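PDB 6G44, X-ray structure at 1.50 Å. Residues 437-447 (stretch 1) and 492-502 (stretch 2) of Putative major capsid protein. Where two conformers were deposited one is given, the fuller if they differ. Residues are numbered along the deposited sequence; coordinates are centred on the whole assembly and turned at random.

Stretch 1 437-447: DYNVMANANKS
Stretch 2 (492-502) LTLYTPDQLLR

The two stretches are joined at a single parallel beta bridge, with no regular strand in stretch 1 to extend it: Ala444 lies across from Tyr495 with their CA atoms 5.2 Å apart, and the backbone on both sides of Ala444 bonds to the one residue Tyr495. Tyr495 N donates to Asn443 O at 3.0 Å (152° at the hydrogen), and Asn445 N donates to Tyr495 O at 2.8 Å (160°). The same two carbonyls also receive CA-H groups, Leu494 CA lying 3.3 Å from Asn443 O and Ala444 CA 3.3 Å from Tyr495 O, so each oxygen has a CA-H contact beside its N-H hydrogen bond.

Next to the bridge Asn443 pairs with Leu494 (CA–CA 4.9 Å); farther back, the first turn brings Asn439 CA within 5.2 Å of Pro497 CA. Stretch 1 reaches the bridge after passing the helical part of stretch 2. Its path is set by two turns. A type I turn runs from Asp437 to Val440, with Tyr438 at phi/psi -62/-14 and Asn439 at -76/-16, and is closed by Val440 N to Asp437 O (3.2 Å). Asp437, chi1 t, reinforces it by accepting from Asn439 N at OD1 (3.0 Å). A type II turn from Met441 to Ala444 follows, closed by Ala444 N to Met441 O (3.0 Å); Ala442 is at -52/131 and Asn443 at 79/7, the positive phi typical of the third position of this turn.

Stretch 2 is extended through Leu494 (-119/142) and Tyr495 (-143/161), then enters a helix at 497-501. Thr496, chi1 p, caps it, OG1 accepting from Gln499 N at 3.0 Å. The helix directs the CA-to-CB bonds of Pro497, Leu500 and Leu501 toward stretch 1. Leu500 (chi1 m, chi2 t) packs against the second turn: its CD1 lies 3.5 Å from Ala442 O, 3.7 Å from Ala444 N and 4.1 Å from Ala444 CB. Met441, with chi angles m, t and p, places SD 4.0 Å from both Leu500 CB and Leu501 CD2, bringing its polarizable sulfur against aliphatic carbon. Leu501 (m, t) also reaches the first turn, where its CD1 is 3.9 Å from Tyr438 CD1 and 3.5 Å from Asn439 OD1. Pro497 CG completes this apolar surface 4.3 Å from Ala444 CB and 4.3 Å from Lys446 CB.

Polar side chains flank these contacts. Asn443, chi1 m, sets CB just 3.1 Å from Thr493 O, while its OD1 accepts a weak hydrogen bond from Thr493 OG1 at 3.4 Å (Thr493 chi1 p). Water 2 lies 3.0 Å from Asn443 OD1 and accepts a weak hydrogen bond from Thr493 N at 3.3 Å. Near the helix start, Asn439, also chi1 m, brings OD1 3.5 Å from Pro497 CB. Water 1 donates to this Asn439 OD1 at 2.6 Å and to Asp498 OD1 at 2.8 Å, bridging two oxygens that are both acceptors. The contact buries 645 Å², summed over both stretches.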

ATOM      1  N   ASP C 437      27.087  16.365 -25.314  1.00 20.34           N
ATOM      2  CA  ASP C 437      27.017  17.805 -25.034  1.00 19.95           C
ATOM      3  C   ASP C 437      26.538  18.015 -23.593  1.00 19.83           C
ATOM      4  O   ASP C 437      25.336  17.998 -23.324  1.00 19.25           O
ATOM      5  CB  ASP C 437      26.117  18.512 -26.041  1.00 19.34           C
ATOM      6  CG  ASP C 437      26.132  20.020 -25.881  1.00 19.79           C
ATOM      7  OD1 ASP C 437      26.734  20.496 -24.901  1.00 19.86           O
ATOM      8  OD2 ASP C 437      25.551  20.686 -26.750  1.00 20.77           O
ATOM      9  N   TYR C 438      27.499  18.182 -22.683  1.00 19.58           N
ATOM     10  CA  TYR C 438      27.250  18.403 -21.254  1.00 21.03           C
ATOM     11  C   TYR C 438      26.461  19.686 -20.972  1.00 20.16           C
ATOM     12  O   TYR C 438      25.945  19.840 -19.861  1.00 20.49           O
ATOM     13  CB  TYR C 438      28.557  18.383 -20.450  1.00 24.02           C
ATOM     14  CG  TYR C 438      29.637  19.263 -21.035  1.00 25.91           C
ATOM     15  CD1 TYR C 438      29.626  20.639 -20.822  1.00 26.22           C
ATOM     16  CD2 TYR C 438      30.672  18.717 -21.822  1.00 27.54           C
ATOM     17  CE1 TYR C 438      30.604  21.458 -21.365  1.00 28.08           C
ATOM     18  CE2 TYR C 438      31.651  19.528 -22.375  1.00 27.39           C
ATOM     19  CZ  TYR C 438      31.622  20.900 -22.143  1.00 29.01           C
ATOM     20  OH  TYR C 438      32.573  21.751 -22.675  1.00 30.72           O
ATOM     21  N   ASN C 439      26.342  20.587 -21.951  1.00 18.66           N
ATOM     22  CA  ASN C 439      25.555  21.811 -21.763  1.00 18.90           C
ATOM     23  C   ASN C 439      24.048  21.596 -21.824  1.00 17.05           C
ATOM     24  O   ASN C 439      23.299  22.500 -21.446  1.00 16.80           O
ATOM     25  CB  ASN C 439      25.935  22.885 -22.787  1.00 19.61           C
ATOM     26  CG  ASN C 439      27.364  23.357 -22.636  1.00 21.17           C
ATOM     27  OD1 ASN C 439      27.855  23.572 -21.530  1.00 22.28           O
ATOM     28  ND2 ASN C 439      28.055  23.482 -23.768  1.00 25.34           N
ATOM     29  N   VAL C 440      23.599  20.457 -22.346  1.00 16.10           N
ATOM     30  CA  VAL C 440      22.169  20.180 -22.440  1.00 15.77           C
ATOM     31  C   VAL C 440      21.711  19.592 -21.107  1.00 15.81           C
ATOM     32  O   VAL C 440      21.788  18.379 -20.869  1.00 15.73           O
ATOM     33  CB  VAL C 440      21.825  19.257 -23.626  1.00 15.99           C
ATOM     34  CG1 VAL C 440      20.332  19.027 -23.698  1.00 16.53           C
ATOM     35  CG2 VAL C 440      22.304  19.860 -24.930  1.00 16.32           C
ATOM     36  N   MET C 441      21.284  20.493 -20.232  1.00 15.71           N
ATOM     37  CA  MET C 441      20.872  20.205 -18.861  1.00 15.75           C
ATOM     38  C   MET C 441      19.498  20.831 -18.629  1.00 14.81           C
ATOM     39  O   MET C 441      19.208  21.896 -19.165  1.00 13.78           O
ATOM     40  CB  MET C 441      21.851  20.842 -17.883  1.00 17.14           C
ATOM     41  CG  MET C 441      23.268  20.304 -17.982  1.00 18.44           C
ATOM     42  SD  MET C 441      24.425  21.089 -16.866  1.00 21.51           S
ATOM     43  CE  MET C 441      23.901  20.420 -15.300  1.00 21.10           C
ATOM     44  N   ALA C 442      18.670  20.198 -17.797  1.00 13.85           N
ATOM     45  CA  ALA C 442      17.373  20.739 -17.442  1.00 13.44           C
ATOM     46  C   ALA C 442      17.529  22.169 -16.944  1.00 13.05           C
ATOM     47  O   ALA C 442      18.393  22.452 -16.102  1.00 13.04           O
ATOM     48  CB  ALA C 442      16.725  19.883 -16.368  1.00 13.23           C
ATOM     49  N   ASN C 443      16.708  23.061 -17.494  1.00 13.10           N
ATOM     50  CA  ASN C 443      16.670  24.501 -17.133  1.00 13.75           C
ATOM     51  C   ASN C 443      17.787  25.331 -17.764  1.00 15.44           C
ATOM     52  O   ASN C 443      17.917  26.522 -17.477  1.00 15.75           O
ATOM     53  CB  ASN C 443      16.617  24.715 -15.611  1.00 14.04           C
ATOM     54  CG  ASN C 443      15.366  24.139 -15.011  1.00 14.41           C
ATOM     55  OD1 ASN C 443      14.325  24.190 -15.637  1.00 15.09           O
ATOM     56  ND2 ASN C 443      15.468  23.544 -13.814  1.00 15.47           N
ATOM     57  N   ALA C 444      18.574  24.747 -18.651  1.00 15.17           N
ATOM     58  CA  ALA C 444      19.580  25.547 -19.367  1.00 16.16           C
ATOM     59  C   ALA C 444      18.889  26.420 -20.401  1.00 16.16           C
ATOM     60  O   ALA C 444      18.016  25.961 -21.139  1.00 16.13           O
ATOM     61  CB  ALA C 444      20.579  24.656 -20.060  1.00 16.26           C
ATOM     62  N   ASN C 445      19.330  27.677 -20.492  1.00 17.77           N
ATOM     63  CA  ASN C 445      18.833  28.572 -21.543  0.50 19.14           C
ATOM     64  C   ASN C 445      19.583  28.356 -22.862  1.00 20.32           C
ATOM     65  O   ASN C 445      20.073  29.292 -23.492  1.00 26.16           O
ATOM     66  CB  ASN C 445      18.925  30.033 -21.098  0.50 19.93           C
ATOM     67  CG  ASN C 445      18.183  30.958 -22.035  0.50 21.39           C
ATOM     68  OD1 ASN C 445      17.300  30.531 -22.779  0.50 23.32           O
ATOM     69  ND2 ASN C 445      18.551  32.237 -22.017  0.50 23.68           N
ATOM     70  N   LYS C 446      19.660  27.111 -23.296  1.00 19.61           N
ATOM     71  CA  LYS C 446      20.384  26.728 -24.488  1.00 19.33           C
ATOM     72  C   LYS C 446      19.340  26.228 -25.471  1.00 18.97           C
ATOM     73  O   LYS C 446      18.505  25.379 -25.108  1.00 18.40           O
ATOM     74  CB  LYS C 446      21.367  25.609 -24.177  1.00 20.88           C
ATOM     75  CG  LYS C 446      22.098  25.098 -25.408  1.00 22.80           C
ATOM     76  CD  LYS C 446      23.013  23.921 -25.140  1.00 24.93           C
ATOM     77  CE  LYS C 446      23.415  23.271 -26.449  1.00 25.67           C
ATOM     78  NZ  LYS C 446      24.147  24.226 -27.350  1.00 27.31           N
ATOM     79  N   SER C 447      19.382  26.727 -26.708  1.00 18.92           N
ATOM     80  CA  SER C 447      18.461  26.286 -27.744  0.50 18.94           C
ATOM     81  C   SER C 447      18.859  24.885 -28.219  1.00 19.22           C
ATOM     82  O   SER C 447      20.052  24.592 -28.391  1.00 19.16           O
ATOM     83  CB  SER C 447      18.453  27.266 -28.930  0.50 19.58           C
ATOM     84  OG  SER C 447      18.024  28.556 -28.520  0.50 19.59           O
ATOM     85  N   LEU C 492       9.723  30.807 -16.573  1.00 14.62           N
ATOM     86  CA  LEU C 492      10.584  29.640 -16.560  1.00 14.85           C
ATOM     87  C   LEU C 492      11.821  29.907 -15.713  1.00 16.10           C
ATOM     88  O   LEU C 492      12.276  31.051 -15.609  1.00 18.23           O
ATOM     89  CB  LEU C 492      11.011  29.294 -17.986  1.00 14.67           C
ATOM     90  CG  LEU C 492       9.921  28.937 -18.981  1.00 14.76           C
ATOM     91  CD1 LEU C 492      10.548  28.653 -20.343  1.00 14.86           C
ATOM     92  CD2 LEU C 492       9.064  27.754 -18.510  1.00 15.56           C
ATOM     93  N   THR C 493      12.350  28.863 -15.090  1.00 16.16           N
ATOM     94  CA  THR C 493      13.551  28.942 -14.285  1.00 17.55           C
ATOM     95  C   THR C 493      14.703  28.576 -15.209  1.00 18.53           C
ATOM     96  O   THR C 493      14.961  27.385 -15.434  1.00 22.12           O
ATOM     97  CB  THR C 493      13.473  27.968 -13.082  1.00 17.04           C
ATOM     98  OG1 THR C 493      13.187  26.634 -13.540  1.00 18.55           O
ATOM     99  CG2 THR C 493      12.384  28.385 -12.130  1.00 18.98           C
ATOM    100  N   LEU C 494      15.338  29.580 -15.799  1.00 16.78           N
ATOM    101  CA  LEU C 494      16.407  29.381 -16.787  1.00 16.64           C
ATOM    102  C   LEU C 494      17.736  29.976 -16.334  1.00 16.08           C
ATOM    103  O   LEU C 494      17.773  31.068 -15.739  1.00 17.95           O
ATOM    104  CB  LEU C 494      16.003  29.989 -18.127  1.00 16.44           C
ATOM    105  CG  LEU C 494      14.740  29.433 -18.770  1.00 16.94           C
ATOM    106  CD1 LEU C 494      14.424  30.196 -20.047  1.00 19.32           C
ATOM    107  CD2 LEU C 494      14.869  27.942 -19.039  1.00 17.35           C
ATOM    108  N   TYR C 495      18.818  29.264 -16.637  1.00 15.89           N
ATOM    109  CA  TYR C 495      20.168  29.609 -16.233  1.00 15.81           C
ATOM    110  C   TYR C 495      21.125  29.247 -17.362  1.00 16.19           C
ATOM    111  O   TYR C 495      20.798  28.441 -18.227  1.00 16.00           O
ATOM    112  CB  TYR C 495      20.569  28.866 -14.939  1.00 16.14           C
ATOM    113  CG  TYR C 495      19.533  29.041 -13.872  1.00 17.66           C
ATOM    114  CD1 TYR C 495      19.551  30.132 -13.011  1.00 19.84           C
ATOM    115  CD2 TYR C 495      18.460  28.161 -13.806  1.00 18.76           C
ATOM    116  CE1 TYR C 495      18.518  30.297 -12.074  1.00 20.44           C
ATOM    117  CE2 TYR C 495      17.440  28.329 -12.907  1.00 19.89           C
ATOM    118  CZ  TYR C 495      17.461  29.383 -12.049  1.00 21.03           C
ATOM    119  OH  TYR C 495      16.410  29.484 -11.153  1.00 24.38           O
ATOM    120  N   THR C 496      22.321  29.825 -17.345  1.00 16.29           N
ATOM    121  CA  THR C 496      23.298  29.450 -18.343  1.00 16.96           C
ATOM    122  C   THR C 496      23.821  28.044 -18.053  1.00 16.23           C
ATOM    123  O   THR C 496      23.886  27.633 -16.880  1.00 15.86           O
ATOM    124  CB  THR C 496      24.501  30.400 -18.392  1.00 17.79           C
ATOM    125  OG1 THR C 496      25.222  30.323 -17.161  1.00 18.54           O
ATOM    126  CG2 THR C 496      24.041  31.847 -18.658  1.00 18.53           C
ATOM    127  N   PRO C 497      24.252  27.322 -19.109  1.00 16.53           N
ATOM    128  CA  PRO C 497      24.907  26.048 -18.831  1.00 17.63           C
ATOM    129  C   PRO C 497      26.076  26.189 -17.851  1.00 18.63           C
ATOM    130  O   PRO C 497      26.238  25.364 -16.953  1.00 19.82           O
ATOM    131  CB  PRO C 497      25.372  25.587 -20.219  1.00 17.63           C
ATOM    132  CG  PRO C 497      24.418  26.200 -21.167  1.00 17.45           C
ATOM    133  CD  PRO C 497      23.987  27.507 -20.545  1.00 17.95           C
ATOM    134  N   ASP C 498      26.870  27.254 -17.990  1.00 19.63           N
ATOM    135  CA  ASP C 498      27.969  27.455 -17.078  1.00 21.00           C
ATOM    136  C   ASP C 498      27.513  27.597 -15.629  1.00 19.24           C
ATOM    137  O   ASP C 498      28.143  27.040 -14.741  1.00 20.08           O
ATOM    138  CB  ASP C 498      28.839  28.658 -17.497  1.00 22.86           C
ATOM    139  CG  ASP C 498      29.674  28.383 -18.735  1.00 26.97           C
ATOM    140  OD1 ASP C 498      29.848  27.200 -19.139  1.00 29.63           O
ATOM    141  OD2 ASP C 498      30.160  29.379 -19.312  1.00 31.86           O
ATOM    142  N   GLN C 499      26.409  28.305 -15.363  1.00 18.10           N
ATOM    143  CA  GLN C 499      25.943  28.396 -13.985  0.50 18.11           C
ATOM    144  C   GLN C 499      25.519  27.037 -13.451  1.00 17.77           C
ATOM    145  O   GLN C 499      25.807  26.714 -12.310  1.00 18.04           O
ATOM    146  CB  GLN C 499      24.797  29.374 -13.791  0.50 18.00           C
ATOM    147  CG  GLN C 499      24.559  29.564 -12.303  0.50 18.45           C
ATOM    148  CD  GLN C 499      23.340  30.350 -11.941  0.50 18.14           C
ATOM    149  OE1 GLN C 499      22.697  30.048 -10.933  0.50 16.85           O
ATOM    150  NE2 GLN C 499      23.027  31.367 -12.725  0.50 18.10           N
ATOM    151  N   LEU C 500      24.854  26.247 -14.282  1.00 18.40           N
ATOM    152  CA  LEU C 500      24.404  24.929 -13.837  1.00 17.83           C
ATOM    153  C   LEU C 500      25.581  23.983 -13.630  1.00 18.48           C
ATOM    154  O   LEU C 500      25.652  23.335 -12.587  1.00 18.07           O
ATOM    155  CB  LEU C 500      23.397  24.361 -14.823  1.00 17.53           C
ATOM    156  CG  LEU C 500      22.129  25.199 -14.981  1.00 16.75           C
ATOM    157  CD1 LEU C 500      21.221  24.559 -16.019  1.00 17.13           C
ATOM    158  CD2 LEU C 500      21.406  25.409 -13.664  1.00 16.70           C
ATOM    159  N   LEU C 501      26.539  23.995 -14.557  1.00 19.60           N
ATOM    160  CA  LEU C 501      27.733  23.142 -14.464  1.00 21.41           C
ATOM    161  C   LEU C 501      28.511  23.363 -13.164  1.00 22.18           C
ATOM    162  O   LEU C 501      29.084  22.416 -12.636  1.00 24.18           O
ATOM    163  CB  LEU C 501      28.664  23.346 -15.671  1.00 21.80           C
ATOM    164  CG  LEU C 501      28.181  22.751 -16.997  1.00 22.68           C
ATOM    165  CD1 LEU C 501      28.910  23.382 -18.170  1.00 23.48           C
ATOM    166  CD2 LEU C 501      28.370  21.237 -17.007  1.00 24.51           C
ATOM    167  N   ARG C 502      28.531  24.600 -12.653  1.00 22.46           N
ATOM    168  CA  ARG C 502      29.265  24.923 -11.429  1.00 23.87           C
ATOM    169  C   ARG C 502      28.418  24.862 -10.151  1.00 22.31           C
ATOM    170  O   ARG C 502      28.912  25.198  -9.072  1.00 22.88           O
ATOM    171  CB  ARG C 502      29.968  26.295 -11.560  1.00 28.03           C
ATOM    172  CG  ARG C 502      29.155  27.549 -11.216  1.00 31.81           C
ATOM    173  CD  ARG C 502      30.004  28.829 -11.247  1.00 36.01           C
ATOM    174  NE  ARG C 502      30.110  29.367 -12.603  1.00 39.42           N
ATOM    175  CZ  ARG C 502      29.324  30.301 -13.149  1.00 39.47           C
ATOM    176  NH1 ARG C 502      29.536  30.662 -14.412  1.00 43.84           N
ATOM    177  NH2 ARG C 502      28.339  30.887 -12.470  1.00 43.31           N
TER
HETATM  178  O   HOH W   1      29.799  25.324 -21.208  1.00 28.85           O
HETATM  179  O   HOH W   2      12.520  26.210 -17.008  1.00 17.89           O